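Local coordinates for N-acetyltransferase (Trypanosoma brucei, PDB 3I3G), which probably transfers the acetyl group of acetyl-CoA to D-glucosamine 6-phosphate, a step on the way to UDP-N-acetylglucosamine, at residues Leu21-Leu26 against Lys67-Gln72; Gly79-Met84 against Met119-Ile124; Gly97-Val102 against Val133-Ser138. One frame throughout, in Å; residues are numbered along the deposited sequence. Where two conformers were deposited one is given.

Interaction 1 of 3, residues Leu21-Leu26 against Lys67-Gln72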
ATOM      1  N   LEU A  21     -18.471 -23.050  -4.118  1.00 22.29           N
ATOM      2  CA  LEU A  21     -17.450 -22.085  -3.728  1.00 21.76           C
ATOM      3  C   LEU A  21     -17.841 -21.359  -2.476  1.00 21.38           C
ATOM      4  O   LEU A  21     -18.985 -21.103  -2.241  1.00 21.32           O
ATOM      5  CB  LEU A  21     -17.245 -21.044  -4.800  1.00 21.80           C
ATOM      6  CG  LEU A  21     -16.646 -21.476  -6.097  1.00 21.88           C
ATOM      7  CD1 LEU A  21     -16.728 -20.389  -7.100  1.00 21.91           C
ATOM      8  CD2 LEU A  21     -15.260 -21.910  -5.942  1.00 21.84           C
ATOM      9  N   GLU A  22     -16.841 -20.980  -1.724  1.00 20.83           N
ATOM     10  CA  GLU A  22     -17.070 -20.185  -0.528  1.00 20.43           C
ATOM     11  C   GLU A  22     -16.076 -19.035  -0.453  1.00 19.89           C
ATOM     12  O   GLU A  22     -14.880 -19.220  -0.682  1.00 19.72           O
ATOM     13  CB  GLU A  22     -16.974 -21.051   0.728  1.00 20.54           C
ATOM     14  CG  GLU A  22     -15.655 -21.783   0.880  1.00 21.26           C
ATOM     15  CD  GLU A  22     -15.612 -22.650   2.123  1.00 22.26           C
ATOM     16  OE1 GLU A  22     -14.558 -23.276   2.376  1.00 22.44           O
ATOM     17  OE2 GLU A  22     -16.631 -22.705   2.844  1.00 22.79           O
ATOM     18  N   LEU A  23     -16.583 -17.849  -0.142  1.00 19.34           N
ATOM     19  CA  LEU A  23     -15.742 -16.674   0.031  1.00 18.82           C
ATOM     20  C   LEU A  23     -15.426 -16.500   1.510  1.00 18.46           C
ATOM     21  O   LEU A  23     -16.329 -16.321   2.325  1.00 18.41           O
ATOM     22  CB  LEU A  23     -16.447 -15.431  -0.509  1.00 18.83           C
ATOM     23  CG  LEU A  23     -15.698 -14.101  -0.404  1.00 18.90           C
ATOM     24  CD1 LEU A  23     -14.331 -14.199  -1.054  1.00 18.88           C
ATOM     25  CD2 LEU A  23     -16.513 -12.985  -1.034  1.00 19.07           C
ATOM     26  N   ARG A  24     -14.145 -16.563   1.856  1.00 17.93           N
ATOM     27  CA  ARG A  24     -13.738 -16.491   3.253  1.00 17.57           C
ATOM     28  C   ARG A  24     -12.315 -15.966   3.415  1.00 17.25           C
ATOM     29  O   ARG A  24     -11.606 -15.743   2.433  1.00 17.13           O
ATOM     30  CB  ARG A  24     -13.862 -17.867   3.911  1.00 17.51           C
ATOM     31  CG  ARG A  24     -13.093 -18.969   3.194  1.00 17.47           C
ATOM     32  CD  ARG A  24     -13.127 -20.271   3.979  1.00 17.21           C
ATOM     33  NE  ARG A  24     -12.415 -21.345   3.295  1.00 17.18           N
ATOM     34  CZ  ARG A  24     -11.092 -21.479   3.292  1.00 16.88           C
ATOM     35  NH1 ARG A  24     -10.333 -20.601   3.934  1.00 16.84           N
ATOM     36  NH2 ARG A  24     -10.526 -22.488   2.644  1.00 16.73           N
ATOM     37  N   VAL A  25     -11.903 -15.770   4.662  1.00 17.03           N
ATOM     38  CA  VAL A  25     -10.555 -15.300   4.955  0.50 16.89           C
ATOM     39  C   VAL A  25      -9.537 -16.417   4.756  1.00 16.82           C
ATOM     40  O   VAL A  25      -9.826 -17.587   5.012  1.00 16.75           O
ATOM     41  CB  VAL A  25     -10.441 -14.769   6.396  0.50 16.93           C
ATOM     42  CG1 VAL A  25     -11.440 -13.647   6.626  0.50 16.89           C
ATOM     43  CG2 VAL A  25     -10.654 -15.897   7.394  0.50 16.81           C
ATOM     44  N   LEU A  26      -8.346 -16.047   4.297  1.00 16.71           N
ATOM     45  CA  LEU A  26      -7.268 -17.002   4.087  1.00 16.69           C
ATOM     46  C   LEU A  26      -6.865 -17.652   5.409  1.00 16.70           C
ATOM     47  O   LEU A  26      -6.720 -16.968   6.421  1.00 16.70           O
ATOM     48  CB  LEU A  26      -6.062 -16.295   3.472  1.00 16.72           C
ATOM     49  CG  LEU A  26      -4.804 -17.132   3.245  1.00 16.60           C
ATOM     50  CD1 LEU A  26      -5.024 -18.116   2.113  1.00 16.54           C
ATOM     51  CD2 LEU A  26      -3.618 -16.232   2.946  1.00 16.59           C
ATOM     52  N   LYS A  67      -8.811 -12.284   1.370  1.00 14.92           N
ATOM     53  CA  LYS A  67     -10.024 -13.048   1.125  1.00 14.86           C
ATOM     54  C   LYS A  67      -9.792 -13.974  -0.059  1.00 14.72           C
ATOM     55  O   LYS A  67      -9.154 -13.592  -1.038  1.00 14.61           O
ATOM     56  CB  LYS A  67     -11.203 -12.115   0.842  1.00 14.93           C
ATOM     57  CG  LYS A  67     -11.482 -11.113   1.951  1.00 15.26           C
ATOM     58  CD  LYS A  67     -11.782 -11.814   3.268  1.00 16.08           C
ATOM     59  CE  LYS A  67     -13.110 -12.551   3.219  1.00 16.41           C
ATOM     60  NZ  LYS A  67     -14.269 -11.615   3.224  1.00 16.97           N
ATOM     61  N   VAL A  68     -10.304 -15.196   0.036  1.00 14.62           N
ATOM     62  CA  VAL A  68     -10.112 -16.175  -1.024  1.00 14.65           C
ATOM     63  C   VAL A  68     -11.413 -16.877  -1.389  1.00 14.73           C
ATOM     64  O   VAL A  68     -12.319 -17.004  -0.565  1.00 14.68           O
ATOM     65  CB  VAL A  68      -9.088 -17.254  -0.615  1.00 14.64           C
ATOM     66  CG1 VAL A  68      -7.727 -16.629  -0.357  1.00 14.53           C
ATOM     67  CG2 VAL A  68      -9.578 -18.011   0.611  1.00 14.53           C
ATOM     68  N   PHE A  69     -11.497 -17.322  -2.636  1.00 14.84           N
ATOM     69  CA  PHE A  69     -12.549 -18.236  -3.043  1.00 15.05           C
ATOM     70  C   PHE A  69     -12.002 -19.652  -2.973  1.00 15.25           C
ATOM     71  O   PHE A  69     -10.928 -19.937  -3.505  1.00 15.12           O
ATOM     72  CB  PHE A  69     -13.043 -17.924  -4.455  1.00 15.02           C
ATOM     73  CG  PHE A  69     -14.209 -16.981  -4.491  1.00 15.00           C
ATOM     74  CD1 PHE A  69     -15.463 -17.400  -4.076  1.00 14.91           C
ATOM     75  CD2 PHE A  69     -14.055 -15.681  -4.940  1.00 14.90           C
ATOM     76  CE1 PHE A  69     -16.542 -16.537  -4.107  1.00 15.00           C
ATOM     77  CE2 PHE A  69     -15.131 -14.816  -4.974  1.00 14.67           C
ATOM     78  CZ  PHE A  69     -16.375 -15.244  -4.555  1.00 14.99           C
ATOM     79  N   CYS A  70     -12.740 -20.533  -2.309  1.00 15.55           N
ATOM     80  CA  CYS A  70     -12.303 -21.908  -2.129  1.00 16.02           C
ATOM     81  C   CYS A  70     -13.343 -22.892  -2.644  1.00 16.20           C
ATOM     82  O   CYS A  70     -14.533 -22.766  -2.352  1.00 16.29           O
ATOM     83  CB  CYS A  70     -12.011 -22.180  -0.650  1.00 16.00           C
ATOM     84  SG  CYS A  70     -11.649 -23.910  -0.241  1.00 16.79           S
ATOM     85  N   HIS A  71     -12.890 -23.863  -3.427  1.00 16.47           N
ATOM     86  CA  HIS A  71     -13.732 -24.986  -3.803  1.00 16.82           C
ATOM     87  C   HIS A  71     -13.808 -25.923  -2.603  1.00 17.10           C
ATOM     88  O   HIS A  71     -12.934 -26.765  -2.402  1.00 17.13           O
ATOM     89  CB  HIS A  71     -13.157 -25.707  -5.021  1.00 16.74           C
ATOM     90  CG  HIS A  71     -14.018 -26.823  -5.524  1.00 16.79           C
ATOM     91  ND1 HIS A  71     -13.673 -28.151  -5.386  1.00 16.86           N
ATOM     92  CD2 HIS A  71     -15.216 -26.809  -6.155  1.00 16.77           C
ATOM     93  CE1 HIS A  71     -14.619 -28.906  -5.917  1.00 16.92           C
ATOM     94  NE2 HIS A  71     -15.566 -28.117  -6.389  1.00 16.75           N
ATOM     95  N   GLN A  72     -14.854 -25.758  -1.799  1.00 17.48           N
ATOM     96  CA  GLN A  72     -14.966 -26.453  -0.517  1.00 17.87           C
ATOM     97  C   GLN A  72     -14.660 -27.950  -0.559  1.00 17.80           C
ATOM     98  O   GLN A  72     -13.936 -28.458   0.296  1.00 17.89           O
ATOM     99  CB  GLN A  72     -16.342 -26.219   0.110  1.00 18.05           C
ATOM    100  CG  GLN A  72     -16.346 -25.171   1.208  1.00 19.22           C
ATOM    101  CD  GLN A  72     -17.537 -25.313   2.134  1.00 20.47           C
ATOM    102  OE1 GLN A  72     -17.393 -25.308   3.358  1.00 21.38           O
ATOM    103  NE2 GLN A  72     -18.723 -25.456   1.553  1.00 21.17           N
TER
HETATM  104  O   HOH W   1     -16.065 -13.591   3.765  1.00 37.98           O

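Interaction 2 of 3, residues Gly79-Met84 against Met119-Ile124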
ATOM      1  N   GLY A  79      -9.316 -18.211  -6.129  1.00 13.07           N
ATOM      2  CA  GLY A  79      -9.419 -16.758  -6.181  1.00 12.99           C
ATOM      3  C   GLY A  79      -8.871 -16.106  -4.928  1.00 12.88           C
ATOM      4  O   GLY A  79      -9.031 -16.631  -3.827  1.00 12.86           O
ATOM      5  N   SER A  80      -8.221 -14.959  -5.094  1.00 12.92           N
ATOM      6  CA  SER A  80      -7.658 -14.244  -3.957  1.00 12.92           C
ATOM      7  C   SER A  80      -7.555 -12.744  -4.203  1.00 13.01           C
ATOM      8  O   SER A  80      -7.333 -12.298  -5.330  1.00 12.95           O
ATOM      9  CB  SER A  80      -6.280 -14.802  -3.599  1.00 12.90           C
ATOM     10  OG  SER A  80      -5.745 -14.143  -2.462  1.00 12.71           O
ATOM     11  N   ALA A  81      -7.716 -11.977  -3.131  1.00 13.13           N
ATOM     12  CA  ALA A  81      -7.534 -10.532  -3.163  1.00 13.32           C
ATOM     13  C   ALA A  81      -7.216 -10.058  -1.751  1.00 13.52           C
ATOM     14  O   ALA A  81      -7.842 -10.499  -0.790  1.00 13.56           O
ATOM     15  CB  ALA A  81      -8.782  -9.847  -3.690  1.00 13.32           C
ATOM     16  N   SER A  82      -6.237  -9.168  -1.625  1.00 13.79           N
ATOM     17  CA  SER A  82      -5.799  -8.711  -0.309  1.00 14.11           C
ATOM     18  C   SER A  82      -6.114  -7.238  -0.076  1.00 14.43           C
ATOM     19  O   SER A  82      -6.173  -6.448  -1.018  1.00 14.37           O
ATOM     20  CB  SER A  82      -4.304  -8.972  -0.119  1.00 14.10           C
ATOM     21  OG  SER A  82      -4.031 -10.363  -0.095  1.00 13.96           O
ATOM     22  N   LEU A  83      -6.314  -6.878   1.188  1.00 14.87           N
ATOM     23  CA  LEU A  83      -6.675  -5.513   1.550  1.00 15.35           C
ATOM     24  C   LEU A  83      -5.792  -4.977   2.672  1.00 15.86           C
ATOM     25  O   LEU A  83      -5.627  -5.618   3.710  1.00 15.88           O
ATOM     26  CB  LEU A  83      -8.145  -5.446   1.972  1.00 15.23           C
ATOM     27  CG  LEU A  83      -8.647  -4.077   2.433  1.00 15.13           C
ATOM     28  CD1 LEU A  83      -8.560  -3.069   1.297  1.00 15.01           C
ATOM     29  CD2 LEU A  83     -10.071  -4.168   2.967  1.00 15.18           C
ATOM     30  N   MET A  84      -5.226  -3.797   2.452  1.00 16.60           N
ATOM     31  CA  MET A  84      -4.425  -3.125   3.464  1.00 17.37           C
ATOM     32  C   MET A  84      -5.070  -1.787   3.796  1.00 17.53           C
ATOM     33  O   MET A  84      -5.106  -0.887   2.960  1.00 17.64           O
ATOM     34  CB  MET A  84      -2.998  -2.906   2.961  1.00 17.57           C
ATOM     35  CG  MET A  84      -2.313  -4.162   2.449  1.00 18.81           C
ATOM     36  SD  MET A  84      -0.636  -3.850   1.866  1.00 21.57           S
ATOM     37  CE  MET A  84      -0.924  -2.539   0.679  1.00 20.72           C
ATOM     38  N   MET A 119     -15.617  -6.336  -4.704  1.00 17.70           N
ATOM     39  CA  MET A 119     -16.762  -5.778  -3.994  1.00 18.08           C
ATOM     40  C   MET A 119     -16.672  -6.072  -2.501  1.00 17.96           C
ATOM     41  O   MET A 119     -16.934  -5.203  -1.671  1.00 17.92           O
ATOM     42  CB  MET A 119     -18.072  -6.327  -4.563  1.00 18.34           C
ATOM     43  CG  MET A 119     -18.384  -5.853  -5.974  1.00 19.49           C
ATOM     44  SD  MET A 119     -18.598  -4.064  -6.081  1.00 23.00           S
ATOM     45  CE  MET A 119     -16.916  -3.501  -5.835  1.00 22.21           C
ATOM     46  N   ASP A 120     -16.292  -7.302  -2.167  1.00 17.91           N
ATOM     47  CA  ASP A 120     -16.137  -7.703  -0.774  1.00 17.97           C
ATOM     48  C   ASP A 120     -15.152  -6.789  -0.054  1.00 17.99           C
ATOM     49  O   ASP A 120     -15.440  -6.283   1.029  1.00 17.96           O
ATOM     50  CB  ASP A 120     -15.658  -9.154  -0.685  1.00 17.97           C
ATOM     51  CG  ASP A 120     -15.616  -9.669   0.742  1.00 18.02           C
ATOM     52  OD1 ASP A 120     -16.656  -9.611   1.430  1.00 18.08           O
ATOM     53  OD2 ASP A 120     -14.544 -10.140   1.175  1.00 18.30           O
ATOM     54  N   LEU A 121     -13.988  -6.584  -0.663  1.00 18.07           N
ATOM     55  CA  LEU A 121     -12.950  -5.754  -0.063  1.00 18.29           C
ATOM     56  C   LEU A 121     -13.392  -4.299   0.049  1.00 18.54           C
ATOM     57  O   LEU A 121     -13.024  -3.601   0.995  1.00 18.52           O
ATOM     58  CB  LEU A 121     -11.646  -5.860  -0.858  1.00 18.18           C
ATOM     59  CG  LEU A 121     -10.991  -7.242  -0.866  1.00 18.04           C
ATOM     60  CD1 LEU A 121      -9.602  -7.181  -1.484  1.00 17.61           C
ATOM     61  CD2 LEU A 121     -10.927  -7.806   0.545  1.00 18.11           C
ATOM     62  N   CYS A 122     -14.180  -3.842  -0.918  1.00 18.93           N
ATOM     63  CA  CYS A 122     -14.697  -2.479  -0.890  1.00 19.34           C
ATOM     64  C   CYS A 122     -15.657  -2.293   0.277  1.00 19.62           C
ATOM     65  O   CYS A 122     -15.670  -1.244   0.921  1.00 19.64           O
ATOM     66  CB  CYS A 122     -15.396  -2.134  -2.207  1.00 19.28           C
ATOM     67  SG  CYS A 122     -14.273  -1.812  -3.579  1.00 19.48           S
ATOM     68  N   GLU A 123     -16.462  -3.316   0.545  1.00 20.02           N
ATOM     69  CA  GLU A 123     -17.399  -3.268   1.660  1.00 20.47           C
ATOM     70  C   GLU A 123     -16.649  -3.228   2.987  1.00 20.55           C
ATOM     71  O   GLU A 123     -16.983  -2.444   3.877  1.00 20.52           O
ATOM     72  CB  GLU A 123     -18.351  -4.465   1.619  1.00 20.58           C
ATOM     73  CG  GLU A 123     -19.267  -4.563   2.828  1.00 21.51           C
ATOM     74  CD  GLU A 123     -20.034  -3.279   3.083  1.00 22.62           C
ATOM     75  OE1 GLU A 123     -20.339  -2.560   2.105  1.00 23.25           O
ATOM     76  OE2 GLU A 123     -20.334  -2.989   4.262  1.00 23.35           O
ATOM     77  N   ILE A 124     -15.633  -4.074   3.118  1.00 20.67           N
ATOM     78  CA  ILE A 124     -14.797  -4.067   4.310  1.00 20.87           C
ATOM     79  C   ILE A 124     -14.180  -2.687   4.501  1.00 21.04           C
ATOM     80  O   ILE A 124     -14.219  -2.123   5.593  1.00 21.05           O
ATOM     81  CB  ILE A 124     -13.682  -5.123   4.227  1.00 20.81           C
ATOM     82  CG1 ILE A 124     -14.286  -6.528   4.177  1.00 20.82           C
ATOM     83  CG2 ILE A 124     -12.736  -4.988   5.412  1.00 20.89           C
ATOM     84  CD1 ILE A 124     -13.266  -7.628   3.976  1.00 20.66           C
TER

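Interaction 3 of 3, residues Gly97-Val102 against Val133-Ser138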
ATOM      1  N   GLY A  97      -8.200   2.351   1.651  1.00 16.21           N
ATOM      2  CA  GLY A  97      -8.156   0.917   1.394  1.00 16.01           C
ATOM      3  C   GLY A  97      -7.267   0.582   0.212  1.00 16.00           C
ATOM      4  O   GLY A  97      -7.542   0.986  -0.918  1.00 15.98           O
ATOM      5  N   HIS A  98      -6.193  -0.155   0.476  1.00 15.86           N
ATOM      6  CA  HIS A  98      -5.268  -0.573  -0.568  1.00 15.87           C
ATOM      7  C   HIS A  98      -5.518  -2.027  -0.946  1.00 15.84           C
ATOM      8  O   HIS A  98      -5.255  -2.931  -0.153  1.00 15.78           O
ATOM      9  CB  HIS A  98      -3.821  -0.415  -0.099  1.00 15.96           C
ATOM     10  CG  HIS A  98      -3.432   0.999   0.200  1.00 16.15           C
ATOM     11  ND1 HIS A  98      -2.663   1.756  -0.656  1.00 16.80           N
ATOM     12  CD2 HIS A  98      -3.702   1.793   1.263  1.00 16.52           C
ATOM     13  CE1 HIS A  98      -2.478   2.956  -0.135  1.00 16.58           C
ATOM     14  NE2 HIS A  98      -3.099   3.004   1.029  1.00 16.58           N
ATOM     15  N   ILE A  99      -6.029  -2.249  -2.153  1.00 15.77           N
ATOM     16  CA  ILE A  99      -6.249  -3.603  -2.648  1.00 15.76           C
ATOM     17  C   ILE A  99      -5.011  -4.110  -3.379  1.00 15.84           C
ATOM     18  O   ILE A  99      -4.454  -3.418  -4.231  1.00 15.79           O
ATOM     19  CB  ILE A  99      -7.481  -3.683  -3.568  1.00 15.72           C
ATOM     20  CG1 ILE A  99      -8.760  -3.456  -2.757  1.00 15.54           C
ATOM     21  CG2 ILE A  99      -7.537  -5.032  -4.274  1.00 15.70           C
ATOM     22  CD1 ILE A  99     -10.036  -3.584  -3.569  1.00 15.52           C
ATOM     23  N   GLU A 100      -4.584  -5.320  -3.032  1.00 15.96           N
ATOM     24  CA  GLU A 100      -3.349  -5.883  -3.561  1.00 16.29           C
ATOM     25  C   GLU A 100      -3.539  -7.308  -4.065  1.00 16.19           C
ATOM     26  O   GLU A 100      -4.429  -8.026  -3.611  1.00 16.13           O
ATOM     27  CB  GLU A 100      -2.266  -5.885  -2.477  1.00 16.39           C
ATOM     28  CG  GLU A 100      -1.772  -4.508  -2.072  1.00 17.31           C
ATOM     29  CD  GLU A 100      -0.742  -3.955  -3.035  1.00 18.41           C
ATOM     30  OE1 GLU A 100       0.044  -4.748  -3.592  1.00 19.41           O
ATOM     31  OE2 GLU A 100      -0.713  -2.724  -3.228  1.00 19.29           O
ATOM     32  N   ASP A 101      -2.759  -7.688  -5.028  1.00 16.23           N
ATOM     33  CA  ASP A 101      -2.605  -9.043  -5.437  1.00 16.34           C
ATOM     34  C   ASP A 101      -3.948  -9.722  -5.722  1.00 16.28           C
ATOM     35  O   ASP A 101      -4.304 -10.615  -5.052  1.00 16.18           O
ATOM     36  CB  ASP A 101      -1.849  -9.813  -4.372  1.00 16.48           C
ATOM     37  CG  ASP A 101      -0.366  -9.433  -4.323  1.00 16.79           C
ATOM     38  OD1 ASP A 101       0.271  -9.347  -5.325  1.00 17.29           O
ATOM     39  OD2 ASP A 101       0.057  -9.162  -3.275  1.00 18.02           O
ATOM     40  N   VAL A 102      -4.686  -9.204  -6.686  1.00 16.28           N
ATOM     41  CA  VAL A 102      -5.950  -9.785  -7.112  1.00 16.34           C
ATOM     42  C   VAL A 102      -5.676 -10.821  -8.196  1.00 16.43           C
ATOM     43  O   VAL A 102      -5.102 -10.503  -9.237  1.00 16.37           O
ATOM     44  CB  VAL A 102      -6.907  -8.711  -7.662  1.00 16.37           C
ATOM     45  CG1 VAL A 102      -8.238  -9.335  -8.062  1.00 16.24           C
ATOM     46  CG2 VAL A 102      -7.115  -7.609  -6.632  1.00 16.23           C
ATOM     47  N   VAL A 133     -10.832   3.618  -2.120  1.00 18.33           N
ATOM     48  CA  VAL A 133     -10.097   2.377  -2.306  1.00 18.19           C
ATOM     49  C   VAL A 133      -9.236   2.515  -3.553  1.00 18.20           C
ATOM     50  O   VAL A 133      -9.714   2.943  -4.602  1.00 18.05           O
ATOM     51  CB  VAL A 133     -11.039   1.169  -2.475  1.00 18.17           C
ATOM     52  CG1 VAL A 133     -10.236  -0.096  -2.737  1.00 18.14           C
ATOM     53  CG2 VAL A 133     -11.917   1.000  -1.243  1.00 18.12           C
ATOM     54  N   ILE A 134      -7.962   2.164  -3.433  1.00 18.27           N
ATOM     55  CA  ILE A 134      -7.044   2.276  -4.558  1.00 18.43           C
ATOM     56  C   ILE A 134      -6.302   0.972  -4.810  1.00 18.60           C
ATOM     57  O   ILE A 134      -6.131   0.155  -3.905  1.00 18.51           O
ATOM     58  CB  ILE A 134      -6.020   3.407  -4.349  1.00 18.42           C
ATOM     59  CG1 ILE A 134      -5.239   3.187  -3.053  1.00 18.43           C
ATOM     60  CG2 ILE A 134      -6.717   4.759  -4.339  1.00 18.30           C
ATOM     61  CD1 ILE A 134      -4.141   4.203  -2.821  1.00 18.83           C
ATOM     62  N   LEU A 135      -5.867   0.788  -6.051  1.00 18.88           N
ATOM     63  CA  LEU A 135      -5.122  -0.397  -6.440  1.00 19.27           C
ATOM     64  C   LEU A 135      -4.356  -0.119  -7.727  1.00 19.60           C
ATOM     65  O   LEU A 135      -4.676   0.818  -8.457  1.00 19.65           O
ATOM     66  CB  LEU A 135      -6.067  -1.587  -6.620  1.00 19.15           C
ATOM     67  CG  LEU A 135      -7.201  -1.424  -7.636  1.00 19.06           C
ATOM     68  CD1 LEU A 135      -6.681  -1.597  -9.053  1.00 18.85           C
ATOM     69  CD2 LEU A 135      -8.312  -2.416  -7.356  1.00 18.57           C
ATOM     70  N   ASP A 136      -3.336  -0.926  -7.995  1.00 20.08           N
ATOM     71  CA  ASP A 136      -2.558  -0.782  -9.218  1.00 20.53           C
ATOM     72  C   ASP A 136      -2.943  -1.863 -10.214  1.00 20.79           C
ATOM     73  O   ASP A 136      -2.917  -3.051  -9.896  1.00 20.80           O
ATOM     74  CB  ASP A 136      -1.060  -0.842  -8.916  1.00 20.63           C
ATOM     75  CG  ASP A 136      -0.579   0.356  -8.126  1.00 20.88           C
ATOM     76  OD1 ASP A 136      -1.120   1.463  -8.333  1.00 21.30           O
ATOM     77  OD2 ASP A 136       0.343   0.192  -7.300  1.00 21.59           O
ATOM     78  N   SER A 137      -3.303  -1.447 -11.422  1.00 21.15           N
ATOM     79  CA  SER A 137      -3.760  -2.383 -12.437  1.00 21.56           C
ATOM     80  C   SER A 137      -2.840  -2.417 -13.646  1.00 21.87           C
ATOM     81  O   SER A 137      -2.340  -1.385 -14.090  1.00 21.84           O
ATOM     82  CB  SER A 137      -5.179  -2.031 -12.883  1.00 21.52           C
ATOM     83  OG  SER A 137      -5.554  -2.792 -14.018  1.00 21.65           O
ATOM     84  N   SER A 138      -2.621  -3.616 -14.174  1.00 22.30           N
ATOM     85  CA  SER A 138      -1.924  -3.768 -15.437  1.00 22.75           C
ATOM     86  C   SER A 138      -2.834  -3.236 -16.535  1.00 23.04           C
ATOM     87  O   SER A 138      -4.013  -2.974 -16.294  1.00 23.06           O
ATOM     88  CB  SER A 138      -1.598  -5.238 -15.696  1.00 22.69           C
ATOM     89  OG  SER A 138      -2.781  -6.013 -15.776  1.00 22.87           O
TER
HETATM   90  O   HOH W   2      -2.690  -2.832  -6.117  1.00 20.17           O
HETATM   91  O   HOH W   3      -0.014  -2.214  -6.252  1.00 35.30           O

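Interaction 1 of 3, residues Leu21-Leu26 against Lys67-Gln72
Lys67 folds its side chain back along Arg24 and Val25 of the neighbouring antiparallel strand. CB lies near the carbonyl O of Arg24. CG leans instead on Leu121 of helix 113-127. Lys67 CD passes Val25 CG1 at 3.8 Å, and Lys67 CE lies 3.5 Å from Arg24 C. Every torsion from chi1 (-57°) to chi4 (-72°) turns the same way, which curls the chain back over Arg24. Its NZ forms a salt bridge with Asp120 of helix 113-127. Lys67 NZ also donates to a water at 2.7 Å, and that water donates in turn to Leu23 O.

The backbones are joined by two hydrogen-bonded pairs, Glu22 with Cys70 and Arg24 with Val68. The straightest of their four bonds runs from Val68 N to Arg24 O, 2.8 Å at 172°.

Leu21, Leu23, Phe69 and His71 share one face of the sheet. Leu23 CD1 sits over the centre of the Phe69 ring, 4.1 Å from the centroid, a CH-pi contact. Leu23 CB lies 3.8 Å from Phe69 CE1.

Glu22, Arg24, Val68 and Cys70 share the other face. Arg24 NH2 gives Cys70 SG a weak hydrogen bond of 3.4 Å. The stronger anchors of its guanidinium are Asp30 and Glu27, both bound at NH1. Leu26 CD1 rests on Val68 CG1 at 4.0 Å.

This antiparallel pair joins the first two strands of the GNAT sheet: 21-25 is outermost within this chain, and 65-71 separates it from 76-86. Helix 113-127 covers the face of Leu21, Leu23 and Phe69 through Leu113, Leu117 and Ala116. On the opposite face, helix 31-38 reaches Val68 and Leu26 with His34, and Leu26 also meets Phe89 of the second subunit.

Interaction 2 of 3, residues Gly79-Met84 against Met119-Ile124
The carbonyl O of Leu121 meets two groups: Ser125 OG is hydrogen-bonded to it, and Leu83 CD2 lies against it at 3.6 Å. It marks where helix 113-127 lies on the central sheet of the GNAT fold. This helix is the crossover of the beta-alpha-beta unit formed with strands 96-104 and 132-137. Strand 76-86 is the next strand beside that unit, and helix and strand run in nearly the same direction. Their segment axes differ by 19° and approach to 9.0 Å.

The contact is apolar and buried. Leu121 points its side chain at the strand and spreads its two methyl groups over it. Leu121 CD1 touches Ala81 CB at 3.6 Å and also packs 3.5 Å from the backbone O of Ser82. Leu121 CD2 goes to the next inward-pointing residue and lies 3.9 Å from Leu83 CB. Ala81 and Leu83 both point toward the helix, while Ser82 between them points away. Its OG is hydrogen-bonded to Thr66 of strand 65-71.

Ile99 of the adjacent strand 96-104 also touches Leu121. On another side of the helix, Cys122 packs on Leu159 of the second subunit.

Leu83 places CG opposite its backbone N (chi1 178°), reaching for the helix. The Leu83 and Ile124 side chains run antiparallel past one another, and Leu83 CD2 meets Ile124 CG2 at 3.7 Å.

Interaction 3 of 3, residues Gly97-Val102 against Val133-Ser138
Gly97 and Val133 bring the two parallel strands to 4.4 Å between CA atoms, and here the packing is tight. Ile134 N donates to Gly97 O at 2.8 Å, and Ile99 N donates to Ile134 O at 3.0 Å. Ile99 CD1 packs on Val133 CG1 at 3.6 Å, on the side facing helix 113-127. On the other face, Ile134 lies alongside His98. Its CG1, held between backbone N and carbonyl carbon by a chi1 of 57°, sits over the imidazole face. Ile134 CD1 comes 3.4 Å from His98 CE1.

The strands are the two arms of the beta-alpha-beta unit of the GNAT fold, and they part past Ile99 and Leu135. In this family such a splay typically admits the pantetheine arm of acetyl-CoA. Asp101, with positive phi (52°), interrupts the regular strand geometry near this point.

Water takes over where the direct bonds stop. One molecule donates to Ile99 O at 2.6 Å and accepts from Asp136 N at 2.8 Å. A second donates to both Glu100 OE2 and Asp136 OD2, bridging two acidic groups. Residues Val133 to Ser137 also pair antiparallel with a strand of the second subunit.

All three contacts reach one mixed sheet. Interactions 1 and 2 have centres 12 Å apart and are joined by a probable hydrogen bond from Phe69 N to Gly79 O, 2.8 Å. A salt bridge from Lys67 NZ to Asp120 OD2, 2.5 Å, also ties them, from strand to helix. Interactions 2 and 3 lie closer, 9 Å between centres. Met84 N probably hydrogen-bonds to His98 O there, at 2.7 Å. Interactions 1 and 3 do not touch, with nearest atoms about 7 Å apart. Helix 113-127, part of interaction 2, connects the strands of interaction 3. In GNAT enzymes the start of this helix usually receives the acetyl-CoA pyrophosphate, close to where the strands of interaction 3 part.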